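Local structure of GDSL-like protein (Roseburia intestinalis L1-82, 6HFZ) at residues S290-K295 and L330-I335. The protein removes acetyl groups from acetylated mannans as a two-domain esterase, its SGNH-type hydrolase domain probably carrying a serine-histidine-aspartate triad. Residues are numbered along the deposited sequence; the frame is centred on the assembly and turned at random.
Sequences SVQYRK and LELDTI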
loop_
_atom_site.group_PDB
_atom_site.type_symbol
_atom_site.label_atom_id
_atom_site.label_comp_id
_atom_site.label_asym_id
_atom_site.label_seq_id
_atom_site.Cartn_x
_atom_site.Cartn_y
_atom_site.Cartn_z
ATOM N N SER A 290 -5.253 14.880 1.577
ATOM C CA SER A 290 -5.279 13.903 2.606
ATOM C C SER A 290 -4.132 14.184 3.592
ATOM O O SER A 290 -3.176 14.901 3.291
ATOM C CB SER A 290 -5.284 12.510 2.021
ATOM O OG SER A 290 -3.969 12.110 1.577
ATOM N N VAL A 291 -4.238 13.628 4.786
ATOM C CA VAL A 291 -3.209 13.887 5.803
ATOM C C VAL A 291 -2.796 12.577 6.468
ATOM O O VAL A 291 -3.639 11.725 6.787
ATOM C CB VAL A 291 -3.741 14.900 6.826
ATOM C CG1 VAL A 291 -4.989 14.385 7.536
ATOM C CG2 VAL A 291 -2.699 15.261 7.872
ATOM N N GLN A 292 -1.477 12.430 6.683
ATOM C CA GLN A 292 -0.939 11.287 7.370
ATOM C C GLN A 292 -0.409 11.706 8.747
ATOM O O GLN A 292 0.284 12.706 8.847
ATOM C CB GLN A 292 0.229 10.694 6.591
ATOM C CG GLN A 292 -0.154 9.907 5.351
ATOM C CD GLN A 292 1.111 9.255 4.828
ATOM O OE1 GLN A 292 2.046 9.958 4.423
ATOM N NE2 GLN A 292 1.166 7.930 4.898
ATOM N N TYR A 293 -0.684 10.905 9.779
ATOM C CA TYR A 293 -0.290 11.230 11.145
ATOM C C TYR A 293 -0.284 9.967 12.005
ATOM O O TYR A 293 -0.919 8.972 11.644
ATOM C CB TYR A 293 -1.236 12.265 11.793
ATOM C CG TYR A 293 -2.698 11.844 11.895
ATOM C CD1 TYR A 293 -3.552 11.876 10.788
ATOM C CD2 TYR A 293 -3.246 11.436 13.104
ATOM C CE1 TYR A 293 -4.899 11.515 10.885
ATOM C CE2 TYR A 293 -4.582 11.050 13.209
ATOM C CZ TYR A 293 -5.410 11.086 12.099
ATOM O OH TYR A 293 -6.745 10.761 12.215
ATOM N N ARG A 294 0.396 10.041 13.159
ATOM C CA ARG A 294 0.474 8.884 14.010
ATOM C C ARG A 294 -0.772 8.766 14.895
ATOM O O ARG A 294 -1.203 9.733 15.529
ATOM C CB ARG A 294 1.709 8.946 14.913
ATOM C CG ARG A 294 1.814 7.804 15.924
ATOM C CD ARG A 294 3.206 7.824 16.556
ATOM N NE ARG A 294 3.543 9.054 17.270
ATOM C CZ ARG A 294 4.770 9.529 17.418
ATOM N NH1 ARG A 294 5.807 8.892 16.882
ATOM N NH2 ARG A 294 4.978 10.693 18.018
ATOM N N LYS A 295 -1.286 7.529 15.004
ATOM C CA LYS A 295 -2.187 7.126 16.050
ATOM C C LYS A 295 -1.394 6.178 16.967
ATOM O O LYS A 295 -0.914 5.125 16.536
ATOM C CB LYS A 295 -3.440 6.464 15.469
ATOM C CG LYS A 295 -4.490 7.416 14.926
ATOM C CD LYS A 295 -5.755 6.741 14.504
ATOM C CE LYS A 295 -6.787 7.740 14.035
ATOM N NZ LYS A 295 -7.861 7.109 13.228
ATOM N N LEU A 330 -0.051 4.316 11.102
ATOM C CA LEU A 330 0.174 5.465 10.208
ATOM C C LEU A 330 -1.154 5.828 9.529
ATOM O O LEU A 330 -1.508 5.344 8.445
ATOM C CB LEU A 330 1.273 5.097 9.219
ATOM C CG LEU A 330 1.542 6.141 8.146
ATOM C CD1 LEU A 330 1.769 7.515 8.760
ATOM C CD2 LEU A 330 2.679 5.751 7.243
ATOM N N GLU A 331 -1.935 6.696 10.192
ATOM C CA GLU A 331 -3.263 7.001 9.736
ATOM C C GLU A 331 -3.182 7.865 8.474
ATOM O O GLU A 331 -2.285 8.721 8.332
ATOM C CB GLU A 331 -4.075 7.653 10.849
ATOM C CG GLU A 331 -5.547 7.861 10.484
ATOM C CD GLU A 331 -6.274 6.577 10.094
ATOM O OE1 GLU A 331 -6.764 5.917 11.016
ATOM O OE2 GLU A 331 -6.283 6.189 8.880
ATOM N N LEU A 332 -4.153 7.672 7.566
ATOM C CA LEU A 332 -4.310 8.557 6.400
ATOM C C LEU A 332 -5.793 8.892 6.267
ATOM O O LEU A 332 -6.594 7.985 5.987
ATOM C CB LEU A 332 -3.771 7.868 5.152
ATOM C CG LEU A 332 -3.590 8.733 3.904
ATOM C CD1 LEU A 332 -2.627 8.077 2.931
ATOM C CD2 LEU A 332 -4.907 9.048 3.220
ATOM N N ASP A 333 -6.137 10.161 6.454
ATOM C CA ASP A 333 -7.523 10.606 6.412
ATOM C C ASP A 333 -7.714 11.475 5.189
ATOM O O ASP A 333 -6.923 12.438 4.941
ATOM C CB ASP A 333 -7.942 11.377 7.663
ATOM C CG ASP A 333 -8.071 10.616 8.967
ATOM O OD1 ASP A 333 -8.311 9.395 8.941
ATOM O OD2 ASP A 333 -8.022 11.292 10.031
ATOM N N THR A 334 -8.774 11.197 4.423
ATOM C CA THR A 334 -9.058 12.027 3.256
ATOM C C THR A 334 -9.872 13.235 3.722
ATOM O O THR A 334 -10.905 13.027 4.366
ATOM C CB THR A 334 -9.790 11.267 2.135
ATOM O OG1 THR A 334 -8.992 10.161 1.709
ATOM C CG2 THR A 334 -10.059 12.155 0.934
ATOM N N ILE A 335 -9.381 14.452 3.460
ATOM C CA ILE A 335 -9.984 15.697 4.025
ATOM C C ILE A 335 -10.850 16.397 2.977
ATOM O O ILE A 335 -11.929 16.900 3.324
ATOM C CB ILE A 335 -8.900 16.637 4.601
ATOM C CG1 ILE A 335 -8.020 15.944 5.641
ATOM C CG2 ILE A 335 -9.524 17.884 5.184
ATOM C CD1 ILE A 335 -8.788 15.218 6.703
HETATM O O HOH W 1 -0.774 5.900 5.572
HETATM O O HOH W 2 -9.244 8.593 11.129
#
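Tyr293 with Glu331 and Val291 with Asp333 are hydrogen-bonded pairs of antiparallel strands 290-295 and 330-335, and the side chains of Tyr293 and Glu331 run side by side on the same face of the sheet. CB of Glu331 lies over one face of the tyrosine ring, offset toward its rim, a CH-pi contact 4.0 Å from the ring centroid, while CG approaches CZ and OH. At the ring edge, Tyr293 OH donates to Asp333 OD2 at 2.6 Å, reaching it from above the carboxylate plane, with ring and carboxylate turned 67° apart. CG of Tyr293 lies between the backbone N and carbonyl carbon (chi1 60°), and the ring it carries ends nearer strand 330-335. Glu331, bent at chi2, offers OE1 to Lys295 NZ in a 2.7 Å salt bridge, and OE1 has a second cationic partner in Lys329. With OE2 accepting from the backbone N of Leu332, the carboxylate is probably restrained from turning. An alanine in place of Glu331 would probably leave Lys295 and Lys329 without their shared anion and open a gap beside the tyrosine hydroxyl. Apolar packing continues at Val291, whose CG1 meets Ile335 CG1 at 3.9 Å and which touches Leu318 of strand 316-319. The looser, partly exposed edge is at Lys295 and Asp333, where water 2 joins NZ to OD1. On the face bearing Gln292 and Leu332, water 1 links Gln292 NE2 to Leu330 O, and Ser365 binds Gln292 OE1. This face packs on Gln85 and Phe86 of helix 84-96 in the SGNH-type domain, forming part of the domain junction. Four backbone hydrogen bonds thus join the strands, and the opposite charges of Lys295 and Glu331 probably add to that link.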